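Local coordinates for DNA double-strand break repair nuclease NurA (Sulfolobus solfataricus, PDB 2YGK), which acts as a manganese-dependent nuclease that works with the HerA helicase to resect DNA ends during double-strand break repair, at residues A[66-69]-A[70-73]; A[142-146]-A[147-151]; A[184-187]-A[188-192]. All coordinates share one frame; numbering follows the deposited sequence.

Interaction 1: A[66-69]-A[70-73]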
# COMPACT_ATOMS: atom_id res chain seq x y z
N MSE A 66 -11.91 5.87 -7.96
CA MSE A 66 -12.79 6.91 -8.39
C MSE A 66 -14.22 6.41 -8.42
O MSE A 66 -14.48 5.24 -8.12
CB MSE A 66 -12.35 7.44 -9.75
CG MSE A 66 -11.29 8.52 -9.61
SE MSE A 66 -10.43 8.90 -11.28
CE MSE A 66 -11.82 9.85 -12.24
N ARG A 67 -15.15 7.29 -8.75
CA ARG A 67 -16.54 6.92 -8.75
C ARG A 67 -16.84 5.90 -9.84
O ARG A 67 -17.46 4.89 -9.56
CB ARG A 67 -17.42 8.16 -8.85
CG ARG A 67 -17.39 9.00 -7.59
CD ARG A 67 -18.47 10.03 -7.60
NE ARG A 67 -18.31 11.01 -8.67
CZ ARG A 67 -17.87 12.26 -8.52
NH1 ARG A 67 -17.51 12.75 -7.32
NH2 ARG A 67 -17.79 13.05 -9.59
N ILE A 68 -16.37 6.12 -11.06
CA ILE A 68 -16.57 5.15 -12.15
C ILE A 68 -15.90 3.79 -11.85
O ILE A 68 -16.26 2.78 -12.44
CB ILE A 68 -16.06 5.70 -13.49
CG1 ILE A 68 -16.73 5.02 -14.68
CG2 ILE A 68 -14.54 5.56 -13.62
CD1 ILE A 68 -18.16 5.43 -14.91
N GLY A 69 -14.94 3.78 -10.93
CA GLY A 69 -14.28 2.58 -10.45
C GLY A 69 -12.81 2.89 -10.25
O GLY A 69 -12.46 4.05 -10.10
N ILE A 70 -11.96 1.86 -10.31
CA ILE A 70 -10.52 2.00 -10.21
C ILE A 70 -9.93 2.20 -11.59
O ILE A 70 -9.81 1.25 -12.37
CB ILE A 70 -9.85 0.76 -9.59
CG1 ILE A 70 -10.61 0.27 -8.36
CG2 ILE A 70 -8.40 1.08 -9.23
CD1 ILE A 70 -10.80 1.34 -7.33
N VAL A 71 -9.55 3.43 -11.90
CA VAL A 71 -8.98 3.75 -13.19
C VAL A 71 -7.50 3.43 -13.16
O VAL A 71 -6.78 4.04 -12.41
CB VAL A 71 -9.14 5.23 -13.53
CG1 VAL A 71 -8.45 5.55 -14.86
CG2 VAL A 71 -10.64 5.62 -13.56
N TYR A 72 -7.06 2.48 -14.00
CA TYR A 72 -5.68 2.03 -13.95
C TYR A 72 -4.97 2.11 -15.29
O TYR A 72 -5.57 2.20 -16.35
CB TYR A 72 -5.61 0.59 -13.49
CG TYR A 72 -6.15 -0.37 -14.52
CD1 TYR A 72 -7.50 -0.71 -14.54
CD2 TYR A 72 -5.32 -0.90 -15.48
CE1 TYR A 72 -8.00 -1.59 -15.49
CE2 TYR A 72 -5.81 -1.77 -16.43
CZ TYR A 72 -7.15 -2.12 -16.43
OH TYR A 72 -7.63 -3.01 -17.39
N ALA A 73 -3.66 2.01 -15.20
CA ALA A 73 -2.81 2.02 -16.36
C ALA A 73 -1.61 1.17 -16.01
O ALA A 73 -1.00 1.34 -14.97
CB ALA A 73 -2.40 3.43 -16.67

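Interaction 2: A[142-146]-A[147-151]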
# COMPACT_ATOMS: atom_id res chain seq x y z
N ASN A 142 2.36 -16.25 -4.46
CA ASN A 142 1.98 -17.27 -3.46
C ASN A 142 1.26 -18.44 -4.09
O ASN A 142 0.98 -18.44 -5.28
CB ASN A 142 1.08 -16.67 -2.36
CG ASN A 142 1.81 -15.63 -1.49
OD1 ASN A 142 3.05 -15.62 -1.38
ND2 ASN A 142 1.02 -14.75 -0.84
N LYS A 143 0.96 -19.43 -3.27
CA LYS A 143 0.29 -20.64 -3.70
C LYS A 143 -1.20 -20.35 -3.98
O LYS A 143 -1.84 -19.57 -3.26
CB LYS A 143 0.48 -21.71 -2.61
CG LYS A 143 1.98 -21.89 -2.18
CD LYS A 143 2.23 -23.19 -1.38
CE LYS A 143 3.73 -23.45 -1.18
NZ LYS A 143 4.01 -24.83 -0.68
N VAL A 144 -1.76 -20.97 -5.03
CA VAL A 144 -3.13 -20.69 -5.51
C VAL A 144 -4.14 -21.86 -5.49
O VAL A 144 -3.87 -22.97 -5.97
CB VAL A 144 -3.08 -20.12 -6.93
CG1 VAL A 144 -4.17 -20.73 -7.78
CG2 VAL A 144 -3.19 -18.60 -6.91
N ASP A 145 -5.34 -21.59 -4.97
CA ASP A 145 -6.38 -22.61 -4.92
C ASP A 145 -6.85 -22.98 -6.34
O ASP A 145 -7.54 -22.19 -6.99
CB ASP A 145 -7.55 -22.13 -4.08
CG ASP A 145 -8.61 -23.20 -3.88
OD1 ASP A 145 -8.41 -24.35 -4.34
OD2 ASP A 145 -9.64 -22.89 -3.24
N ILE A 146 -6.48 -24.18 -6.79
CA ILE A 146 -6.71 -24.61 -8.18
C ILE A 146 -8.01 -25.35 -8.33
O ILE A 146 -8.14 -26.16 -9.25
CB ILE A 146 -5.58 -25.57 -8.71
CG1 ILE A 146 -5.51 -26.84 -7.84
CG2 ILE A 146 -4.21 -24.83 -8.79
CD1 ILE A 146 -5.37 -28.20 -8.62
N GLN A 147 -8.96 -25.10 -7.42
CA GLN A 147 -10.18 -25.90 -7.33
C GLN A 147 -11.47 -25.08 -7.51
O GLN A 147 -12.56 -25.62 -7.73
CB GLN A 147 -10.24 -26.62 -5.97
CG GLN A 147 -8.99 -27.44 -5.61
CD GLN A 147 -9.21 -28.35 -4.40
OE1 GLN A 147 -10.33 -28.80 -4.13
NE2 GLN A 147 -8.11 -28.63 -3.67
N GLN A 148 -11.34 -23.76 -7.41
CA GLN A 148 -12.45 -22.86 -7.69
C GLN A 148 -12.56 -22.67 -9.22
O GLN A 148 -13.53 -22.07 -9.71
CB GLN A 148 -12.23 -21.53 -6.96
CG GLN A 148 -12.17 -21.69 -5.43
CD GLN A 148 -11.98 -20.37 -4.67
OE1 GLN A 148 -10.92 -19.71 -4.78
NE2 GLN A 148 -13.00 -20.00 -3.88
N PHE A 149 -11.58 -23.21 -9.95
CA PHE A 149 -11.47 -23.05 -11.40
C PHE A 149 -12.07 -24.18 -12.23
O PHE A 149 -11.77 -25.35 -12.01
CB PHE A 149 -10.01 -22.93 -11.79
CG PHE A 149 -9.32 -21.78 -11.16
CD1 PHE A 149 -9.85 -20.50 -11.26
CD2 PHE A 149 -8.15 -21.96 -10.45
CE1 PHE A 149 -9.22 -19.43 -10.66
CE2 PHE A 149 -7.50 -20.90 -9.86
CZ PHE A 149 -8.03 -19.63 -9.96
N SER A 150 -12.88 -23.78 -13.22
CA SER A 150 -13.48 -24.70 -14.18
C SER A 150 -12.48 -25.03 -15.28
O SER A 150 -11.38 -24.49 -15.31
CB SER A 150 -14.72 -24.05 -14.80
OG SER A 150 -14.37 -22.88 -15.53
N ASP A 151 -12.88 -25.92 -16.18
CA ASP A 151 -12.07 -26.23 -17.36
C ASP A 151 -11.82 -25.00 -18.25
O ASP A 151 -10.72 -24.83 -18.77
CB ASP A 151 -12.74 -27.34 -18.19
CG ASP A 151 -12.55 -28.72 -17.59
OD1 ASP A 151 -11.39 -29.09 -17.29
OD2 ASP A 151 -13.56 -29.45 -17.42

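Interaction 3: A[184-187]-A[188-192]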
# COMPACT_ATOMS: atom_id res chain seq x y z
N PHE A 184 2.60 -19.66 -14.77
CA PHE A 184 2.70 -20.34 -16.05
C PHE A 184 3.67 -19.60 -16.96
O PHE A 184 4.49 -20.23 -17.63
CB PHE A 184 1.32 -20.44 -16.68
CG PHE A 184 1.32 -20.97 -18.09
CD1 PHE A 184 1.51 -22.32 -18.36
CD2 PHE A 184 1.10 -20.10 -19.16
CE1 PHE A 184 1.48 -22.80 -19.67
CE2 PHE A 184 1.07 -20.58 -20.48
CZ PHE A 184 1.26 -21.93 -20.73
N LEU A 185 3.62 -18.28 -16.94
CA LEU A 185 4.58 -17.46 -17.69
C LEU A 185 6.04 -17.56 -17.22
O LEU A 185 6.96 -17.62 -18.05
CB LEU A 185 4.12 -16.01 -17.67
CG LEU A 185 2.89 -15.79 -18.54
CD1 LEU A 185 2.35 -14.40 -18.32
CD2 LEU A 185 3.20 -16.04 -20.02
N VAL A 186 6.27 -17.54 -15.91
CA VAL A 186 7.64 -17.78 -15.41
C VAL A 186 8.08 -19.13 -15.90
O VAL A 186 9.19 -19.29 -16.36
CB VAL A 186 7.71 -17.79 -13.88
CG1 VAL A 186 9.01 -18.37 -13.41
CG2 VAL A 186 7.51 -16.38 -13.34
N SER A 187 7.18 -20.11 -15.81
CA SER A 187 7.55 -21.48 -16.16
C SER A 187 8.01 -21.65 -17.60
O SER A 187 8.89 -22.45 -17.87
CB SER A 187 6.40 -22.44 -15.89
OG SER A 187 6.16 -22.49 -14.51
N LYS A 188 7.40 -20.90 -18.52
CA LYS A 188 7.81 -20.94 -19.91
C LYS A 188 9.19 -20.31 -20.06
O LYS A 188 10.03 -20.82 -20.79
CB LYS A 188 6.78 -20.26 -20.81
CG LYS A 188 5.42 -20.99 -20.79
CD LYS A 188 4.90 -21.38 -22.19
CE LYS A 188 5.76 -22.46 -22.88
NZ LYS A 188 5.35 -23.86 -22.54
N ILE A 189 9.41 -19.20 -19.36
CA ILE A 189 10.66 -18.47 -19.43
C ILE A 189 11.84 -19.35 -18.96
O ILE A 189 12.85 -19.43 -19.62
CB ILE A 189 10.57 -17.18 -18.63
CG1 ILE A 189 9.56 -16.24 -19.29
CG2 ILE A 189 11.92 -16.50 -18.56
CD1 ILE A 189 9.10 -15.06 -18.39
N ILE A 190 11.64 -20.02 -17.84
CA ILE A 190 12.62 -20.92 -17.28
C ILE A 190 12.96 -22.02 -18.23
O ILE A 190 14.12 -22.33 -18.43
CB ILE A 190 12.13 -21.58 -15.98
CG1 ILE A 190 11.84 -20.53 -14.91
CG2 ILE A 190 13.19 -22.54 -15.44
CD1 ILE A 190 13.03 -19.63 -14.60
N GLU A 191 11.97 -22.63 -18.84
CA GLU A 191 12.29 -23.73 -19.76
C GLU A 191 12.91 -23.29 -21.09
O GLU A 191 13.70 -24.02 -21.65
CB GLU A 191 11.10 -24.66 -19.98
CG GLU A 191 9.96 -24.07 -20.76
CD GLU A 191 8.88 -25.09 -21.06
OE1 GLU A 191 9.23 -26.25 -21.38
OE2 GLU A 191 7.68 -24.72 -20.97
N GLU A 192 12.59 -22.10 -21.58
CA GLU A 192 13.16 -21.63 -22.84
C GLU A 192 14.54 -20.98 -22.59
O GLU A 192 15.44 -21.00 -23.47
CB GLU A 192 12.18 -20.65 -23.52
CG GLU A 192 12.79 -19.81 -24.66
CD GLU A 192 11.74 -19.07 -25.53
OE1 GLU A 192 10.52 -19.13 -25.24
OE2 GLU A 192 12.17 -18.45 -26.53

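Interaction 1: A[66-69]-A[70-73]
V71 meets M66 and I68 through a single methyl, CG2. CG1 of V71 lies opposite the backbone N (chi1 177°). That leaves CG2 beside the N, and from there it meets both M66 and I68. CG2 of V71 is 4.0 Å from SE of M66, a selenomethionine. CG2 of V71 is 3.9 Å from CG2 of I68. In M66, CG lies beside the backbone N (chi1 -86°) and the chain runs on nearly straight (chi2 167°), which brings SE to the valine. Both pairs are purely apolar.

The loop is the turn of a beta hairpin. It joins the antiparallel strands 54-65 and 70-82. M66 N donates to G69 O at 2.9 Å. A weak return bond of 3.2 Å runs from G69 N to M66 O. R67 and I68 form the corners, both with helix-like backbone angles. G69 has a backbone conformation that calls for glycine, because a side chain would press on the carbonyl oxygen of I68 and on N of I70.

Outside the loop, helix 313-330 packs on the same apolar side chains: I320 on M66, L327 on I68 and V323 on V71. I68 O accepts a hydrogen bond from Y214 OH of the second subunit.

Interaction 2: A[142-146]-A[147-151]
The D145 side chain starts opposite its backbone N (chi1 -174°), and this carries the carboxylate forward to Q147 and Q148. In F149, CG lies beside the backbone N and opposite the carbonyl carbon (chi1 -59°), and the ring returns to V144, D145 and I146.

OD1 of D145 accepts a weak hydrogen bond from Q147 N at 3.2 Å. The bond is far from straight. The link from an aspartate side chain to the N-H two residues on forms a loose Asx turn. OD1 of D145 is also 3.3 Å from CB of Q147, so the glutamine stem lies against the same oxygen. OD2 of D145 faces the other glutamine and is 3.6 Å from CG of Q148. The D145 and Q148 side chains cross at about a right angle, yet the carboxylate and the Q148 amide are nearly parallel, 15° apart.

CG1 of V144 makes an apolar contact at the edge of the F149 ring, close to its plane, 3.9 Å from CE2 of F149. The carbonyl O of D145 approaches the ring obliquely, 3.1 Å from CE2 of F149. CD2 of F149 is 3.8 Å from CA of I146. D176 and L177 of helix 171-193 touch the same phenylalanine, and M179 of that helix touches V144.

Residues 142-151 join helix 136-140 to helix 151-159. S150 is the N-cap of the second helix, and E153 OE1 accepts a hydrogen bond from S150 N, one half of a capping box.

Across the contact, the carboxylate has one weak, bent N-H bond. The Q148 oxygen is the nearer amide end to OD2, and no N-H of that amide bonds to it. D145 is exposed, so its charge is probably stabilised largely by water.

Interaction 3: A[184-187]-A[188-192]
F184 to E192 form regular alpha-helix, in which K188, I189, I190 and E191 each donate the backbone N-H to the carbonyl four residues earlier, the bond from I190 N to V186 O being nearly straight, 3.0 Å long with an angle of 168° at the hydrogen.

F184 and K188 lie side by side, one turn apart. CG of K188 sits 4.2 Å above one face of the F184 ring, offset toward the rim. CD of K188 is 4.0 Å from CZ of F184. Bends at chi3 (68°) and chi4 (87°) bring NZ of K188 round to OE2 of E191, a 2.9 Å salt bridge. NZ comes from above the carboxylate plane.

This is helix 171-193, in the link between the parallel neighbouring strands 129-133 and 197-201 of the central sheet, in a domain of the RNase H clan. L185 and I189 face helix 104-123, touching L117, A120 and L121.

E247 lies close to the like-charged E191 and makes a long, weak ion pair with K188, whose amine probably offsets both charges in part. With an alanine here in place of K188, the CG and CD beside F184 and the amine would be gone, and E191 would probably be left beside E247 without its salt-bridge mate. CG1 of V186 meets CG1 of I190 at 3.9 Å, the two side chains pointing the same way. S187 OG turns back to hydrogen-bond to Q183 O.

How the interactions relate
The three contacts follow one another along the chain. None nests in or crosses another. Interaction 1 closes the hairpin between strands 54-65 and 70-82, at the sheet end packed by helix 313-330 and the second subunit. Interaction 2 bends the loop from helix 136-140 to helix 151-159. Interaction 3 closes no loop; it spans turns of helix 171-193. Interactions 2 and 3 are linked through that helix, since its earlier residues touch V144 and F149; their nearest atoms are about 10 Å apart. Helix 104-123 is shared as well: it packs against strand 70-82 near interaction 1 and against helix 171-193 at interaction 3.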